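Local coordinates for microcin B17-processing protein McbB (PDB 6GRI), which works with McbC and McbD in the microcin synthetase complex that processes the inactive McbA precursor into the active antibiotic peptide microcin B17, at the interface of chains A and B and the interface of chains A and C. Sequence-based numbering; all coordinates share one arbitrary frame. Chains: chain A/B, Microcin B17-processing protein McbB; chain C, Microcin B17-processing protein McbC.

Contact 1: the interface of chains A and B. Residues chain A 237-238, 240-241, 274-275, 277; chain B 240-241, 244-245, 248, 279.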
loop_
_atom_site.group_PDB
_atom_site.type_symbol
_atom_site.label_atom_id
_atom_site.label_comp_id
_atom_site.label_asym_id
_atom_site.label_seq_id
_atom_site.Cartn_x
_atom_site.Cartn_y
_atom_site.Cartn_z
ATOM N N SER A 237 29.373 5.229 14.382
ATOM C CA SER A 237 29.022 4.970 12.987
ATOM C C SER A 237 27.551 5.263 12.710
ATOM O O SER A 237 27.240 5.914 11.713
ATOM C CB SER A 237 29.382 3.537 12.572
ATOM O OG SER A 237 28.485 2.581 13.101
ATOM N N GLU A 238 26.655 4.824 13.596
ATOM C CA GLU A 238 25.227 5.153 13.446
ATOM C C GLU A 238 24.975 6.665 13.517
ATOM O O GLU A 238 24.089 7.173 12.816
ATOM C CB GLU A 238 24.363 4.444 14.481
ATOM C CG GLU A 238 24.130 2.963 14.219
ATOM C CD GLU A 238 25.237 2.051 14.726
ATOM O OE1 GLU A 238 26.165 2.507 15.437
ATOM O OE2 GLU A 238 25.179 0.844 14.408
ATOM N N GLY A 240 27.444 8.876 12.646
ATOM C CA GLY A 240 28.093 9.301 11.403
ATOM C C GLY A 240 27.188 9.144 10.200
ATOM O O GLY A 240 27.196 9.985 9.302
ATOM N N PHE A 241 26.409 8.061 10.203
ATOM C CA PHE A 241 25.362 7.808 9.205
ATOM C C PHE A 241 24.285 8.882 9.311
ATOM O O PHE A 241 23.938 9.522 8.319
ATOM C CB PHE A 241 24.753 6.421 9.441
ATOM C CG PHE A 241 23.878 5.923 8.328
ATOM C CD1 PHE A 241 24.435 5.306 7.210
ATOM C CD2 PHE A 241 22.497 6.016 8.415
ATOM C CE1 PHE A 241 23.631 4.812 6.192
ATOM C CE2 PHE A 241 21.687 5.528 7.396
ATOM C CZ PHE A 241 22.252 4.927 6.282
ATOM N N LEU A 274 19.275 1.103 10.016
ATOM C CA LEU A 274 20.669 1.230 10.420
ATOM C C LEU A 274 21.450 -0.071 10.248
ATOM O O LEU A 274 22.675 -0.032 10.118
ATOM C CB LEU A 274 20.760 1.731 11.858
ATOM C CG LEU A 274 20.133 3.104 12.086
ATOM C CD1 LEU A 274 20.179 3.451 13.563
ATOM C CD2 LEU A 274 20.848 4.159 11.251
ATOM N N ILE A 275 20.753 -1.206 10.226
ATOM C CA ILE A 275 21.381 -2.472 9.851
ATOM C C ILE A 275 21.688 -2.466 8.347
ATOM O O ILE A 275 22.847 -2.342 7.962
ATOM C CB ILE A 275 20.519 -3.706 10.220
ATOM C CG1 ILE A 275 20.130 -3.706 11.713
ATOM C CG2 ILE A 275 21.236 -4.999 9.834
ATOM C CD1 ILE A 275 21.274 -3.561 12.690
ATOM N N CYS A 277 21.160 -0.290 5.974
ATOM C CA CYS A 277 21.448 1.026 5.376
ATOM C C CYS A 277 20.536 1.413 4.204
ATOM O O CYS A 277 20.872 2.301 3.428
ATOM C CB CYS A 277 22.930 1.145 5.035
ATOM S SG CYS A 277 23.965 0.715 6.458
ATOM N N GLY B 240 31.768 9.569 7.595
ATOM C CA GLY B 240 30.873 8.918 8.557
ATOM C C GLY B 240 29.923 7.936 7.898
ATOM O O GLY B 240 29.739 6.822 8.387
ATOM N N PHE B 241 29.318 8.363 6.792
ATOM C CA PHE B 241 28.464 7.505 5.965
ATOM C C PHE B 241 29.247 6.289 5.490
ATOM O O PHE B 241 28.745 5.173 5.553
ATOM C CB PHE B 241 27.937 8.300 4.767
ATOM C CG PHE B 241 26.934 7.566 3.913
ATOM C CD1 PHE B 241 25.662 7.285 4.390
ATOM C CD2 PHE B 241 27.240 7.216 2.610
ATOM C CE1 PHE B 241 24.732 6.639 3.583
ATOM C CE2 PHE B 241 26.317 6.572 1.806
ATOM C CZ PHE B 241 25.064 6.280 2.291
ATOM N N HIS B 244 30.192 3.672 8.430
ATOM C CA HIS B 244 29.071 2.820 8.839
ATOM C C HIS B 244 28.746 1.719 7.824
ATOM O O HIS B 244 28.454 0.592 8.211
ATOM C CB HIS B 244 27.836 3.700 9.109
ATOM C CG HIS B 244 26.609 2.937 9.490
ATOM N ND1 HIS B 244 26.383 2.477 10.768
ATOM C CD2 HIS B 244 25.538 2.558 8.756
ATOM C CE1 HIS B 244 25.221 1.847 10.805
ATOM N NE2 HIS B 244 24.691 1.875 9.594
ATOM N N LEU B 245 28.783 2.039 6.532
ATOM C CA LEU B 245 28.616 1.005 5.505
ATOM C C LEU B 245 29.685 -0.073 5.668
ATOM O O LEU B 245 29.363 -1.258 5.720
ATOM C CB LEU B 245 28.666 1.587 4.087
ATOM C CG LEU B 245 27.572 2.596 3.715
ATOM C CD1 LEU B 245 27.637 2.894 2.220
ATOM C CD2 LEU B 245 26.185 2.113 4.135
ATOM N N ARG B 248 28.805 -2.364 8.560
ATOM C CA ARG B 248 27.677 -3.267 8.313
ATOM C C ARG B 248 28.009 -4.311 7.262
ATOM O O ARG B 248 27.497 -5.420 7.325
ATOM C CB ARG B 248 26.402 -2.497 7.943
ATOM C CG ARG B 248 25.856 -1.606 9.059
ATOM C CD ARG B 248 25.491 -2.380 10.324
ATOM N NE ARG B 248 24.765 -1.560 11.297
ATOM C CZ ARG B 248 24.378 -1.962 12.513
ATOM N NH1 ARG B 248 24.631 -3.193 12.953
ATOM N NH2 ARG B 248 23.720 -1.116 13.304
ATOM N N LEU B 279 21.801 3.075 -1.459
ATOM C CA LEU B 279 22.672 1.917 -1.558
ATOM C C LEU B 279 22.107 1.114 -2.712
ATOM O O LEU B 279 20.911 1.192 -2.974
ATOM C CB LEU B 279 22.564 1.090 -0.285
ATOM C CG LEU B 279 23.828 0.525 0.322
ATOM C CD1 LEU B 279 24.545 1.599 1.131
ATOM C CD2 LEU B 279 23.467 -0.644 1.221
#
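Helix 236-254 of chain A and the loop following strand 269-273 of the same chain meet helix 236-252 of chain B, with strand 279-283 of B at the margin. This interface, not exactly two-fold, joins two McbB copies of the deposited McbBCD assembly and probably serves in the complex; A:Cys277, which belongs to it, opens a C-X-X-C sequence. B:His244 is the central side chain. With CG anti to the backbone N (chi1 178°), its imidazole reaches across into chain A and is used at both nitrogens. ND1 shares a hydrogen bond of 3.1 Å with A:Ser237 OG, whose direction is not settled, while NE2 donates to A:Leu274 O at 2.8 Å, nearly in the ring plane and on a lone pair of that carbonyl. Two bonds on opposite sides of the ring should fix its rotation. B:Arg248 NE also donates to A:Leu274 O, at 2.8 Å but from above the carbonyl plane; both bonds to this oxygen are bent, and the arginine's, tilted from the guanidinium plane, is the poorer. The arginine bends at chi2 (-60°) and lays CG over the rim of one face of the imidazole; A:Phe241 CB covers the other face near its rim. Beyond the carbonyl, B:Arg248 NH2 forms a salt bridge to A:Glu238 OE2 (2.7 Å), the carboxylate and guanidinium planes turned 78° apart, and A:Ile275 CD1 lies over a guanidinium face toward its rim. A:Cys277 SG sits against B:His244 CD2 (3.3 Å) and B:Leu245 CD2 (3.5 Å). The two Phe241 side chains run alongside, pointing the same way, with CE1 of A:Phe241 3.4 Å from CE1 of B:Phe241, next to the glycine pair where the helix backbones come close.

Contact 2: the interface of chains A and C. Residues chain A 92-94, 188; chain C 35, 37-38, 172.
C:Glu37 sets CG anti to its carbonyl carbon (chi1 -63°) and then bends at chi2 (83°), while A:Leu94 holds CG anti to the backbone N (chi1 -163°), so that the leucine crosses the glutamate obliquely. The site is a largely apolar contact between McbB and McbC, the latter a member of the nitroreductase family: the A 92-94 loop rests on the 3-10 helix 36-41 of chain C, and no N or O of one side comes within bonding reach of the other. A:Leu94 is the main McbB side chain here, and its two methyl groups have different neighbours. CD2 packs against the ring tip of C:Phe38, 3.8 Å from CZ, and against C:Leu35, 3.9 Å from CD1. CD1 instead faces the polar pair of McbC, lying 3.7 Å from C:Arg172 NH2 and 4.0 Å from C:Glu37 CD. That pair is bonded within chain C: the guanidinium grips the carboxylate end-on, NH2 giving to OE1 (3.1 Å) from above the carboxylate plane and NH1 to OE2 (3.2 Å) on the syn lone pair. Both oxygens lie close to the guanidinium plane, and the salt bridge should hold the carboxylate in a fixed rotation and would partly offset its charge where A:Leu94 CD1 packs. The aliphatic part of C:Glu37 runs alongside the A:Ser92-A:Leu94 backbone, where its CB is 4.1 Å from A:Pro93 CA. At the far end C:Leu35 CD1 meets A:Leu188 CD2 tip to tip at 3.6 Å.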
loop_
_atom_site.group_PDB
_atom_site.type_symbol
_atom_site.label_atom_id
_atom_site.label_comp_id
_atom_site.label_asym_id
_atom_site.label_seq_id
_atom_site.Cartn_x
_atom_site.Cartn_y
_atom_site.Cartn_z
ATOM N N SER A 92 15.081 32.857 -4.475
ATOM C CA SER A 92 15.204 32.912 -3.013
ATOM C C SER A 92 14.405 31.774 -2.365
ATOM O O SER A 92 13.313 31.452 -2.829
ATOM C CB SER A 92 14.719 34.260 -2.471
ATOM N N PRO A 93 14.942 31.161 -1.292
ATOM C CA PRO A 93 14.275 29.992 -0.717
ATOM C C PRO A 93 13.090 30.349 0.199
ATOM O O PRO A 93 12.883 31.513 0.554
ATOM C CB PRO A 93 15.398 29.324 0.086
ATOM C CG PRO A 93 16.265 30.463 0.525
ATOM C CD PRO A 93 16.054 31.614 -0.432
ATOM N N LEU A 94 12.327 29.332 0.571
ATOM C CA LEU A 94 11.191 29.499 1.467
ATOM C C LEU A 94 11.656 29.741 2.906
ATOM O O LEU A 94 10.913 30.330 3.702
ATOM C CB LEU A 94 10.278 28.269 1.413
ATOM C CG LEU A 94 8.864 28.438 1.958
ATOM C CD1 LEU A 94 8.084 29.493 1.191
ATOM C CD2 LEU A 94 8.143 27.104 1.900
ATOM N N LEU A 188 2.013 25.622 4.824
ATOM C CA LEU A 188 1.718 24.683 3.722
ATOM C C LEU A 188 0.688 23.584 4.094
ATOM O O LEU A 188 0.125 22.921 3.207
ATOM C CB LEU A 188 3.014 24.052 3.200
ATOM C CG LEU A 188 4.050 25.063 2.691
ATOM C CD1 LEU A 188 5.422 24.425 2.590
ATOM C CD2 LEU A 188 3.631 25.664 1.355
ATOM N N LEU C 35 6.149 24.903 -5.506
ATOM C CA LEU C 35 6.251 26.342 -5.203
ATOM C C LEU C 35 7.398 26.996 -5.962
ATOM O O LEU C 35 8.391 26.335 -6.266
ATOM C CB LEU C 35 6.505 26.570 -3.713
ATOM C CG LEU C 35 5.506 26.006 -2.696
ATOM C CD1 LEU C 35 6.078 26.108 -1.283
ATOM C CD2 LEU C 35 4.159 26.715 -2.799
ATOM N N GLU C 37 9.783 28.813 -4.835
ATOM C CA GLU C 37 11.028 28.685 -4.072
ATOM C C GLU C 37 11.641 27.281 -4.195
ATOM O O GLU C 37 12.777 27.074 -3.778
ATOM C CB GLU C 37 10.798 29.029 -2.594
ATOM C CG GLU C 37 10.371 30.473 -2.339
ATOM C CD GLU C 37 8.880 30.738 -2.514
ATOM O OE1 GLU C 37 8.124 29.812 -2.862
ATOM O OE2 GLU C 37 8.442 31.890 -2.311
ATOM N N PHE C 38 10.890 26.322 -4.735
ATOM C CA PHE C 38 11.408 24.984 -5.009
ATOM C C PHE C 38 11.665 24.698 -6.501
ATOM O O PHE C 38 12.080 23.595 -6.845
ATOM C CB PHE C 38 10.444 23.927 -4.452
ATOM C CG PHE C 38 10.117 24.084 -2.985
ATOM C CD1 PHE C 38 11.043 24.580 -2.072
ATOM C CD2 PHE C 38 8.876 23.675 -2.506
ATOM C CE1 PHE C 38 10.719 24.693 -0.727
ATOM C CE2 PHE C 38 8.552 23.788 -1.163
ATOM C CZ PHE C 38 9.471 24.301 -0.272
ATOM N N ARG C 172 -1.394 32.478 -5.205
ATOM C CA ARG C 172 -0.097 31.870 -4.944
ATOM C C ARG C 172 -0.246 30.363 -4.791
ATOM O O ARG C 172 0.456 29.609 -5.454
ATOM C CB ARG C 172 0.557 32.461 -3.696
ATOM C CG ARG C 172 1.971 31.960 -3.458
ATOM C CD ARG C 172 2.569 32.538 -2.195
ATOM N NE ARG C 172 3.570 31.653 -1.596
ATOM C CZ ARG C 172 4.848 31.552 -1.968
ATOM N NH1 ARG C 172 5.341 32.270 -2.976
ATOM N NH2 ARG C 172 5.641 30.707 -1.317
#

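Contacts 1 and 2 lie about 32 Å apart, measured between the centres of their C-alpha atoms, and have no residue in common. On chain A they use different elements: contact 1 takes helix 236-254 and the loop after strand 269-273, whereas contact 2 takes the loop ahead of strand 97-102 and the loop carrying A:Leu188. One McbB chain thus links a second McbB to McbC. This agrees with an assembly of four McbB and two McbC chains plus two further protein chains.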